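Local coordinates for protein methylxanthine N3-demethylase NdmB (Pseudomonas putida, PDB 6ICL) that catalyses the N3-demethylation of theobromine to 7-methylxanthine and formaldehyde in bacterial caffeine degradation, as a Rieske-type non-haem iron oxygenase, at residues P161-M171 and S269-A277; G224-P232 and M245-M254. One frame throughout, in Å; residues are numbered along the deposited sequence.

Contact 1. Residues P161-M171 and S269-A277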
loop_
_atom_site.group_PDB
_atom_site.type_symbol
_atom_site.label_atom_id
_atom_site.label_comp_id
_atom_site.label_asym_id
_atom_site.label_seq_id
_atom_site.Cartn_x
_atom_site.Cartn_y
_atom_site.Cartn_z
ATOM N N PRO A 161 -19.698 -34.046 12.988
ATOM C CA PRO A 161 -18.833 -34.221 14.154
ATOM C C PRO A 161 -19.492 -33.933 15.491
ATOM O O PRO A 161 -20.410 -33.115 15.617
ATOM C CB PRO A 161 -17.694 -33.235 13.874
ATOM C CG PRO A 161 -17.506 -33.406 12.350
ATOM C CD PRO A 161 -18.933 -33.578 11.812
ATOM N N TYR A 162 -18.952 -34.603 16.505
ATOM C CA TYR A 162 -19.448 -34.494 17.859
ATOM C C TYR A 162 -18.931 -33.237 18.550
ATOM O O TYR A 162 -17.722 -32.984 18.582
ATOM C CB TYR A 162 -19.008 -35.731 18.649
ATOM C CG TYR A 162 -19.413 -35.645 20.083
ATOM C CD1 TYR A 162 -20.742 -35.885 20.466
ATOM C CD2 TYR A 162 -18.489 -35.294 21.054
ATOM C CE1 TYR A 162 -21.121 -35.787 21.771
ATOM C CE2 TYR A 162 -18.855 -35.197 22.364
ATOM C CZ TYR A 162 -20.163 -35.449 22.719
ATOM O OH TYR A 162 -20.501 -35.341 24.034
ATOM N N LEU A 163 -19.843 -32.491 19.168
ATOM C CA LEU A 163 -19.512 -31.439 20.116
ATOM C C LEU A 163 -20.398 -31.625 21.337
ATOM O O LEU A 163 -21.593 -31.877 21.206
ATOM C CB LEU A 163 -19.727 -30.037 19.522
ATOM C CG LEU A 163 -19.989 -28.880 20.491
ATOM C CD1 LEU A 163 -18.726 -28.457 21.219
ATOM C CD2 LEU A 163 -20.643 -27.683 19.771
ATOM N N SER A 164 -19.818 -31.519 22.523
ATOM C CA SER A 164 -20.586 -31.720 23.740
ATOM C C SER A 164 -21.063 -30.383 24.288
ATOM O O SER A 164 -20.398 -29.351 24.126
ATOM C CB SER A 164 -19.757 -32.456 24.797
ATOM O OG SER A 164 -18.721 -31.645 25.322
ATOM N N ASP A 165 -22.234 -30.413 24.933
ATOM C CA ASP A 165 -22.747 -29.346 25.799
ATOM C C ASP A 165 -23.233 -28.103 25.061
ATOM O O ASP A 165 -23.450 -27.077 25.720
ATOM C CB ASP A 165 -21.715 -28.882 26.835
ATOM C CG ASP A 165 -21.253 -29.998 27.746
ATOM O OD1 ASP A 165 -20.270 -30.696 27.401
ATOM O OD2 ASP A 165 -21.868 -30.173 28.817
ATOM N N PHE A 166 -23.432 -28.151 23.745
ATOM C CA PHE A 166 -23.968 -26.983 23.054
ATOM C C PHE A 166 -25.311 -26.582 23.649
ATOM O O PHE A 166 -25.597 -25.389 23.802
ATOM C CB PHE A 166 -24.078 -27.273 21.552
ATOM C CG PHE A 166 -24.409 -26.051 20.690
ATOM C CD1 PHE A 166 -23.409 -25.176 20.272
ATOM C CD2 PHE A 166 -25.716 -25.815 20.271
ATOM C CE1 PHE A 166 -23.709 -24.072 19.467
ATOM C CE2 PHE A 166 -26.029 -24.718 19.485
ATOM C CZ PHE A 166 -25.018 -23.841 19.078
ATOM N N ASP A 167 -26.114 -27.564 24.062
ATOM C CA ASP A 167 -27.449 -27.328 24.593
ATOM C C ASP A 167 -27.529 -27.427 26.112
ATOM O O ASP A 167 -28.633 -27.455 26.656
ATOM C CB ASP A 167 -28.433 -28.313 23.967
ATOM C CG ASP A 167 -28.595 -28.094 22.478
ATOM O OD1 ASP A 167 -28.756 -26.923 22.057
ATOM O OD2 ASP A 167 -28.544 -29.091 21.725
ATOM N N ASN A 168 -26.403 -27.468 26.807
ATOM C CA ASN A 168 -26.392 -27.592 28.261
ATOM C C ASN A 168 -26.704 -26.247 28.909
ATOM O O ASN A 168 -25.869 -25.331 28.887
ATOM C CB ASN A 168 -25.033 -28.131 28.723
ATOM C CG ASN A 168 -24.866 -28.124 30.239
ATOM O OD1 ASN A 168 -25.766 -27.758 30.992
ATOM N ND2 ASN A 168 -23.694 -28.538 30.685
ATOM N N PRO A 169 -27.871 -26.105 29.545
ATOM C CA PRO A 169 -28.286 -24.782 30.039
ATOM C C PRO A 169 -27.462 -24.273 31.212
ATOM O O PRO A 169 -27.627 -23.107 31.597
ATOM C CB PRO A 169 -29.752 -25.004 30.436
ATOM C CG PRO A 169 -29.798 -26.430 30.861
ATOM C CD PRO A 169 -28.830 -27.159 29.930
ATOM N N ASP A 170 -26.584 -25.085 31.795
ATOM C CA ASP A 170 -25.667 -24.549 32.791
ATOM C C ASP A 170 -24.442 -23.883 32.178
ATOM O O ASP A 170 -23.642 -23.298 32.919
ATOM C CB ASP A 170 -25.193 -25.648 33.739
ATOM C CG ASP A 170 -26.277 -26.115 34.683
ATOM O OD1 ASP A 170 -27.201 -25.330 34.992
ATOM O OD2 ASP A 170 -26.196 -27.278 35.113
ATOM N N MET A 171 -24.262 -23.962 30.864
ATOM C CA MET A 171 -23.041 -23.478 30.236
ATOM C C MET A 171 -23.370 -22.440 29.168
ATOM O O MET A 171 -24.528 -22.242 28.795
ATOM C CB MET A 171 -22.246 -24.656 29.661
ATOM C CG MET A 171 -21.916 -25.693 30.741
ATOM S SD MET A 171 -20.765 -26.976 30.235
ATOM C CE MET A 171 -19.208 -26.274 30.761
ATOM N N SER A 269 -15.920 -28.818 37.831
ATOM C CA SER A 269 -16.184 -27.871 36.753
ATOM C C SER A 269 -15.555 -28.349 35.449
ATOM O O SER A 269 -14.431 -28.862 35.428
ATOM C CB SER A 269 -15.660 -26.481 37.111
ATOM O OG SER A 269 -14.290 -26.532 37.467
ATOM N N ARG A 270 -16.297 -28.183 34.358
ATOM C CA ARG A 270 -15.856 -28.614 33.044
ATOM C C ARG A 270 -15.718 -27.429 32.095
ATOM O O ARG A 270 -16.390 -26.402 32.244
ATOM C CB ARG A 270 -16.815 -29.625 32.461
ATOM C CG ARG A 270 -16.796 -30.931 33.192
ATOM C CD ARG A 270 -17.757 -31.885 32.535
ATOM N NE ARG A 270 -18.934 -31.161 32.106
ATOM C CZ ARG A 270 -19.445 -31.230 30.887
ATOM N NH1 ARG A 270 -18.891 -32.017 29.982
ATOM N NH2 ARG A 270 -20.524 -30.524 30.588
ATOM N N PHE A 271 -14.833 -27.600 31.112
ATOM C CA PHE A 271 -14.560 -26.625 30.069
ATOM C C PHE A 271 -14.403 -27.418 28.782
ATOM O O PHE A 271 -13.636 -28.382 28.760
ATOM C CB PHE A 271 -13.285 -25.841 30.419
ATOM C CG PHE A 271 -12.930 -24.762 29.454
ATOM C CD1 PHE A 271 -13.447 -23.486 29.603
ATOM C CD2 PHE A 271 -12.029 -25.007 28.413
ATOM C CE1 PHE A 271 -13.093 -22.458 28.712
ATOM C CE2 PHE A 271 -11.675 -23.995 27.513
ATOM C CZ PHE A 271 -12.208 -22.714 27.670
ATOM N N VAL A 272 -15.143 -27.063 27.733
ATOM C CA VAL A 272 -15.037 -27.743 26.442
ATOM C C VAL A 272 -14.360 -26.822 25.422
ATOM O O VAL A 272 -14.805 -25.687 25.202
ATOM C CB VAL A 272 -16.407 -28.193 25.918
ATOM C CG1 VAL A 272 -16.241 -28.825 24.535
ATOM C CG2 VAL A 272 -17.052 -29.179 26.884
ATOM N N LEU A 273 -13.284 -27.314 24.811
ATOM C CA LEU A 273 -12.646 -26.669 23.671
ATOM C C LEU A 273 -12.799 -27.606 22.484
ATOM O O LEU A 273 -12.438 -28.789 22.562
ATOM C CB LEU A 273 -11.171 -26.343 23.942
ATOM C CG LEU A 273 -10.455 -25.479 22.877
ATOM C CD1 LEU A 273 -11.145 -24.115 22.665
ATOM C CD2 LEU A 273 -8.967 -25.278 23.188
ATOM N N TRP A 274 -13.382 -27.092 21.417
ATOM C CA TRP A 274 -13.698 -27.866 20.235
ATOM C C TRP A 274 -13.146 -27.160 19.007
ATOM O O TRP A 274 -13.167 -25.926 18.912
ATOM C CB TRP A 274 -15.215 -28.044 20.138
ATOM C CG TRP A 274 -15.790 -28.798 18.951
ATOM C CD1 TRP A 274 -16.207 -30.111 18.928
ATOM C CD2 TRP A 274 -16.094 -28.264 17.655
ATOM N NE1 TRP A 274 -16.739 -30.418 17.696
ATOM C CE2 TRP A 274 -16.687 -29.305 16.897
ATOM C CE3 TRP A 274 -15.940 -26.997 17.063
ATOM C CZ2 TRP A 274 -17.120 -29.122 15.567
ATOM C CZ3 TRP A 274 -16.379 -26.812 15.752
ATOM C CH2 TRP A 274 -16.951 -27.867 15.011
ATOM N N THR A 275 -12.673 -27.953 18.057
ATOM C CA THR A 275 -12.221 -27.423 16.787
ATOM C C THR A 275 -12.463 -28.476 15.727
ATOM O O THR A 275 -12.440 -29.677 16.017
ATOM C CB THR A 275 -10.734 -27.027 16.832
ATOM O OG1 THR A 275 -10.571 -25.932 17.742
ATOM C CG2 THR A 275 -10.232 -26.587 15.452
ATOM N N THR A 276 -12.732 -28.013 14.509
ATOM C CA THR A 276 -12.740 -28.853 13.330
ATOM C C THR A 276 -12.005 -28.111 12.224
ATOM O O THR A 276 -12.216 -26.905 12.027
ATOM C CB THR A 276 -14.176 -29.201 12.910
ATOM O OG1 THR A 276 -14.781 -29.998 13.935
ATOM C CG2 THR A 276 -14.182 -30.006 11.625
ATOM N N ALA A 277 -11.132 -28.818 11.523
ATOM C CA ALA A 277 -10.409 -28.256 10.391
ATOM C C ALA A 277 -11.123 -28.659 9.111
ATOM O O ALA A 277 -11.432 -29.831 8.918
ATOM C CB ALA A 277 -8.957 -28.735 10.383
#

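Contact 2. Residues G224-P232 and M245-M254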
loop_
_atom_site.group_PDB
_atom_site.type_symbol
_atom_site.label_atom_id
_atom_site.label_comp_id
_atom_site.label_asym_id
_atom_site.label_seq_id
_atom_site.Cartn_x
_atom_site.Cartn_y
_atom_site.Cartn_z
ATOM N N GLY A 224 -16.913 -44.048 14.667
ATOM C CA GLY A 224 -16.397 -42.990 13.809
ATOM C C GLY A 224 -15.524 -41.953 14.491
ATOM O O GLY A 224 -15.149 -40.963 13.847
ATOM N N GLU A 225 -15.179 -42.146 15.764
ATOM C CA GLU A 225 -14.405 -41.191 16.546
ATOM C C GLU A 225 -13.111 -41.833 17.031
ATOM O O GLU A 225 -13.101 -43.008 17.410
ATOM C CB GLU A 225 -15.194 -40.704 17.768
ATOM C CG GLU A 225 -16.641 -40.267 17.489
ATOM C CD GLU A 225 -17.314 -39.684 18.730
ATOM O OE1 GLU A 225 -16.692 -39.689 19.822
ATOM O OE2 GLU A 225 -18.465 -39.212 18.615
ATOM N N LEU A 226 -12.020 -41.069 17.027
ATOM C CA LEU A 226 -10.889 -41.381 17.896
ATOM C C LEU A 226 -11.205 -40.895 19.304
ATOM O O LEU A 226 -11.606 -39.741 19.493
ATOM C CB LEU A 226 -9.598 -40.730 17.404
ATOM C CG LEU A 226 -8.740 -41.491 16.401
ATOM C CD1 LEU A 226 -7.527 -40.662 16.036
ATOM C CD2 LEU A 226 -8.321 -42.866 16.965
ATOM N N GLN A 227 -11.050 -41.779 20.293
ATOM C CA GLN A 227 -11.332 -41.439 21.675
ATOM C C GLN A 227 -10.130 -41.790 22.532
ATOM O O GLN A 227 -9.615 -42.913 22.472
ATOM C CB GLN A 227 -12.586 -42.152 22.175
ATOM C CG GLN A 227 -13.820 -41.775 21.398
ATOM C CD GLN A 227 -15.081 -42.346 22.005
ATOM O OE1 GLN A 227 -15.019 -43.154 22.931
ATOM N NE2 GLN A 227 -16.236 -41.925 21.490
ATOM N N PHE A 228 -9.667 -40.814 23.302
ATOM C CA PHE A 228 -8.571 -41.039 24.218
ATOM C C PHE A 228 -8.723 -40.060 25.364
ATOM O O PHE A 228 -9.435 -39.055 25.266
ATOM C CB PHE A 228 -7.202 -40.893 23.537
ATOM C CG PHE A 228 -7.094 -39.698 22.615
ATOM C CD1 PHE A 228 -7.580 -39.757 21.319
ATOM C CD2 PHE A 228 -6.505 -38.521 23.046
ATOM C CE1 PHE A 228 -7.480 -38.662 20.466
ATOM C CE2 PHE A 228 -6.404 -37.415 22.189
ATOM C CZ PHE A 228 -6.887 -37.493 20.910
ATOM N N LYS A 229 -8.059 -40.378 26.459
ATOM C CA LYS A 229 -8.138 -39.606 27.679
ATOM C C LYS A 229 -6.719 -39.464 28.204
ATOM O O LYS A 229 -5.930 -40.405 28.127
ATOM C CB LYS A 229 -9.082 -40.287 28.704
ATOM C CG LYS A 229 -9.064 -39.668 30.096
ATOM C CD LYS A 229 -10.305 -40.065 30.908
ATOM C CE LYS A 229 -10.244 -39.549 32.350
ATOM N NZ LYS A 229 -10.422 -40.628 33.373
ATOM N N LEU A 230 -6.370 -38.265 28.642
ATOM C CA LEU A 230 -5.056 -37.973 29.191
ATOM C C LEU A 230 -5.244 -37.464 30.607
ATOM O O LEU A 230 -6.085 -36.590 30.849
ATOM C CB LEU A 230 -4.309 -36.926 28.353
ATOM C CG LEU A 230 -4.137 -37.174 26.851
ATOM C CD1 LEU A 230 -3.373 -36.020 26.220
ATOM C CD2 LEU A 230 -3.418 -38.475 26.573
ATOM N N ALA A 231 -4.473 -38.013 31.540
ATOM C CA ALA A 231 -4.509 -37.574 32.921
ATOM C C ALA A 231 -3.063 -37.286 33.375
ATOM O O ALA A 231 -2.156 -38.060 33.039
ATOM C CB ALA A 231 -5.155 -38.626 33.829
ATOM N N PRO A 232 -2.836 -36.183 34.071
ATOM C CA PRO A 232 -1.503 -35.937 34.657
ATOM C C PRO A 232 -1.221 -36.922 35.773
ATOM O O PRO A 232 -2.144 -37.584 36.272
ATOM C CB PRO A 232 -1.612 -34.497 35.194
ATOM C CG PRO A 232 -2.780 -33.895 34.473
ATOM C CD PRO A 232 -3.732 -35.028 34.216
ATOM N N MET A 245 -5.228 -28.582 38.184
ATOM C CA MET A 245 -5.091 -29.827 37.445
ATOM C C MET A 245 -6.452 -30.378 37.010
ATOM O O MET A 245 -7.494 -30.111 37.624
ATOM C CB MET A 245 -4.338 -30.853 38.293
ATOM C CG MET A 245 -3.004 -31.301 37.707
ATOM S SD MET A 245 -1.858 -29.933 37.421
ATOM C CE MET A 245 -1.643 -29.311 39.090
ATOM N N GLY A 246 -6.430 -31.159 35.928
ATOM C CA GLY A 246 -7.660 -31.689 35.373
ATOM C C GLY A 246 -7.407 -32.867 34.460
ATOM O O GLY A 246 -6.266 -33.229 34.169
ATOM N N ASP A 247 -8.502 -33.485 34.030
ATOM C CA ASP A 247 -8.453 -34.545 33.033
ATOM C C ASP A 247 -8.810 -33.982 31.666
ATOM O O ASP A 247 -9.562 -33.013 31.559
ATOM C CB ASP A 247 -9.422 -35.682 33.363
ATOM C CG ASP A 247 -8.908 -36.586 34.471
ATOM O OD1 ASP A 247 -7.682 -36.821 34.531
ATOM O OD2 ASP A 247 -9.737 -37.058 35.274
ATOM N N PHE A 248 -8.304 -34.642 30.626
ATOM C CA PHE A 248 -8.492 -34.250 29.234
ATOM C C PHE A 248 -9.116 -35.427 28.498
ATOM O O PHE A 248 -8.456 -36.445 28.264
ATOM C CB PHE A 248 -7.162 -33.830 28.611
ATOM C CG PHE A 248 -6.484 -32.704 29.353
ATOM C CD1 PHE A 248 -5.619 -32.970 30.415
ATOM C CD2 PHE A 248 -6.726 -31.384 29.004
ATOM C CE1 PHE A 248 -5.012 -31.936 31.113
ATOM C CE2 PHE A 248 -6.126 -30.346 29.694
ATOM C CZ PHE A 248 -5.266 -30.615 30.747
ATOM N N THR A 249 -10.383 -35.291 28.141
ATOM C CA THR A 249 -11.145 -36.360 27.518
ATOM C C THR A 249 -11.466 -35.954 26.086
ATOM O O THR A 249 -12.191 -34.978 25.863
ATOM C CB THR A 249 -12.423 -36.627 28.316
ATOM O OG1 THR A 249 -12.086 -36.811 29.700
ATOM C CG2 THR A 249 -13.121 -37.855 27.803
ATOM N N TYR A 250 -10.946 -36.711 25.124
ATOM C CA TYR A 250 -11.064 -36.386 23.710
ATOM C C TYR A 250 -12.052 -37.314 23.030
ATOM O O TYR A 250 -11.915 -38.539 23.107
ATOM C CB TYR A 250 -9.723 -36.496 22.991
ATOM C CG TYR A 250 -8.675 -35.517 23.455
ATOM C CD1 TYR A 250 -7.966 -35.746 24.624
ATOM C CD2 TYR A 250 -8.360 -34.386 22.695
ATOM C CE1 TYR A 250 -6.993 -34.893 25.048
ATOM C CE2 TYR A 250 -7.387 -33.502 23.117
ATOM C CZ TYR A 250 -6.701 -33.767 24.305
ATOM O OH TYR A 250 -5.726 -32.919 24.779
ATOM N N ARG A 251 -13.023 -36.722 22.338
ATOM C CA ARG A 251 -13.829 -37.419 21.350
ATOM C C ARG A 251 -13.635 -36.689 20.034
ATOM O O ARG A 251 -13.925 -35.491 19.935
ATOM C CB ARG A 251 -15.304 -37.457 21.752
ATOM C CG ARG A 251 -15.569 -38.289 23.015
ATOM C CD ARG A 251 -17.064 -38.345 23.313
ATOM N NE ARG A 251 -17.838 -38.815 22.161
ATOM C CZ ARG A 251 -19.152 -39.003 22.193
ATOM N NH1 ARG A 251 -19.811 -38.758 23.317
ATOM N NH2 ARG A 251 -19.807 -39.444 21.124
ATOM N N CYS A 252 -13.136 -37.405 19.032
ATOM C CA CYS A 252 -12.579 -36.801 17.826
ATOM C C CYS A 252 -13.252 -37.414 16.614
ATOM O O CYS A 252 -12.752 -38.423 16.104
ATOM C CB CYS A 252 -11.063 -37.022 17.773
ATOM S SG CYS A 252 -10.142 -36.197 19.071
ATOM N N THR A 253 -14.348 -36.814 16.137
ATOM C CA THR A 253 -14.961 -37.352 14.935
ATOM C C THR A 253 -13.989 -37.227 13.776
ATOM O O THR A 253 -13.414 -36.155 13.543
ATOM C CB THR A 253 -16.266 -36.636 14.593
ATOM O OG1 THR A 253 -17.116 -36.584 15.737
ATOM C CG2 THR A 253 -16.980 -37.370 13.506
ATOM N N MET A 254 -13.794 -38.329 13.060
ATOM C CA MET A 254 -12.945 -38.329 11.881
ATOM C C MET A 254 -13.623 -37.595 10.719
ATOM O O MET A 254 -14.849 -37.638 10.578
ATOM C CB MET A 254 -12.608 -39.759 11.492
ATOM C CG MET A 254 -11.826 -40.499 12.581
ATOM S SD MET A 254 -10.119 -39.929 12.727
ATOM C CE MET A 254 -9.460 -40.593 11.195
HETATM O O HOH W 1 -16.372 -40.113 11.239
HETATM O O HOH W 2 -19.137 -38.513 16.119
#

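Contact 1. Residues P161-M171 and S269-A277
Leu163 lies across one face of the Trp274 indole, its CB 3.8 Å from the centroid of the five-membered ring in a CH-pi contact. With CG anti to the backbone N (chi1 155°), the leucine also carries CD1 to within 3.7 Å of Trp274 CB. The indole N-H is used at the ring edge: Trp274 NE1 donates to Tyr162 O at 2.9 Å, a bent bond reaching the carbonyl from above its plane. It satisfies a backbone oxygen of an irregular loop and helps to set the rotation of the ring. Farther along, Ser164 OG packs against Val272 CG2 (3.4 Å) and donates to Asp165 OD1 over 2.8 Å, on the anti lone pair. The same oxygen accepts from Arg270 NH1 at 3.2 Å on its syn side, tilted from the carboxylate plane, as part of a salt bridge. Glu261 is a second carboxylate partner of Arg270 NH1. Met171 crosses the arginine at about a right angle, its CE 3.2 Å from Arg270 O. The contact thus lays the loop between strands 146-150 and 171-181 over strand 270-281, which runs between strands 257-264 and 284-294, while Trp148 of strand 146-150 packs on Trp274.

Contact 2. Residues G224-P232 and M245-M254
Strands 225-230 and 246-253 run antiparallel, their axes 4.3 Å apart at closest approach and their directions 168° apart. Leu226 with Cys252, Phe228 with Tyr250 and Leu230 with Phe248 form hydrogen-bonded pairs, alternating with the non-hydrogen-bonded pairs Glu225-Thr253, Gln227-Arg251 and Lys229-Thr249. Beyond the Glu225-Thr253 pair, Met254 N donates almost straight to Gly224 O (3.1 Å), and a water bridges that oxygen to Met254 O. On the face bearing Glu225, Gln227 and Arg251, the arginine grips the glutamate side-on. Arg251 NE meets the syn lone pair of Glu225 OE1 at 2.7 Å, in the guanidinium plane, while NH2 reaches Glu225 OE2 at 2.9 Å, on the syn side but tilted from the carboxylate plane. Gln227 NE2 donates to Glu225 OE1 from above the carboxylate plane at 2.8 Å, and a second water joins Glu225 OE2 to Thr253 OG1, which is also hydrogen-bonded to Tyr162 N. Were Glu225 replaced by an alanine, the Arg251 guanidinium would probably lose its charge partner and Gln227 NE2 this acceptor, both ends becoming freer to turn.

The face of Leu226, Phe228, Leu230, Phe248, Tyr250 and Cys252 is largely apolar. Phe228, its CG placed between backbone N and carbonyl carbon (chi1 44°), folds over Tyr250 in an offset stack with centroids 4.5 Å apart and planes at 20°. Tyr250 CB sits over the phenylalanine face, Cys252 SG approaches that ring obliquely, and Leu230 CD1 lies 4.0 Å from Tyr250 CE1. The two consecutive strands form a beta-hairpin with a long connection, part of the large antiparallel sheet of the oxygenase domain, between strand 219-222 on the 225-230 side and strand 257-264 on the 246-253 side; helix 337-355 packs on Phe228 and, past the strand end, on Met254.

Contacts 1 and 2 belong to the same antiparallel sheet, with strand 257-264 lying between strands 246-253 and 270-281; their centres are 13 Å apart. Tyr162 joins them directly. Its backbone N is probably hydrogen-bonded to Thr253 OG1 at 2.8 Å, and its ring makes a cation-pi contact with Arg251, with Tyr162 CZ 3.4 Å from Arg251 NH1. The 161-171 loop therefore touches the face of contact 2 that bears Glu225 and Arg251 as well as strand 270-281. In sequence, both strands of contact 2 fall between the two segments of contact 1. Both contacts lie away from the iron and [2Fe-2S] sites. The side chain of Tyr250 is about 10 Å from the bound iron(III) ion.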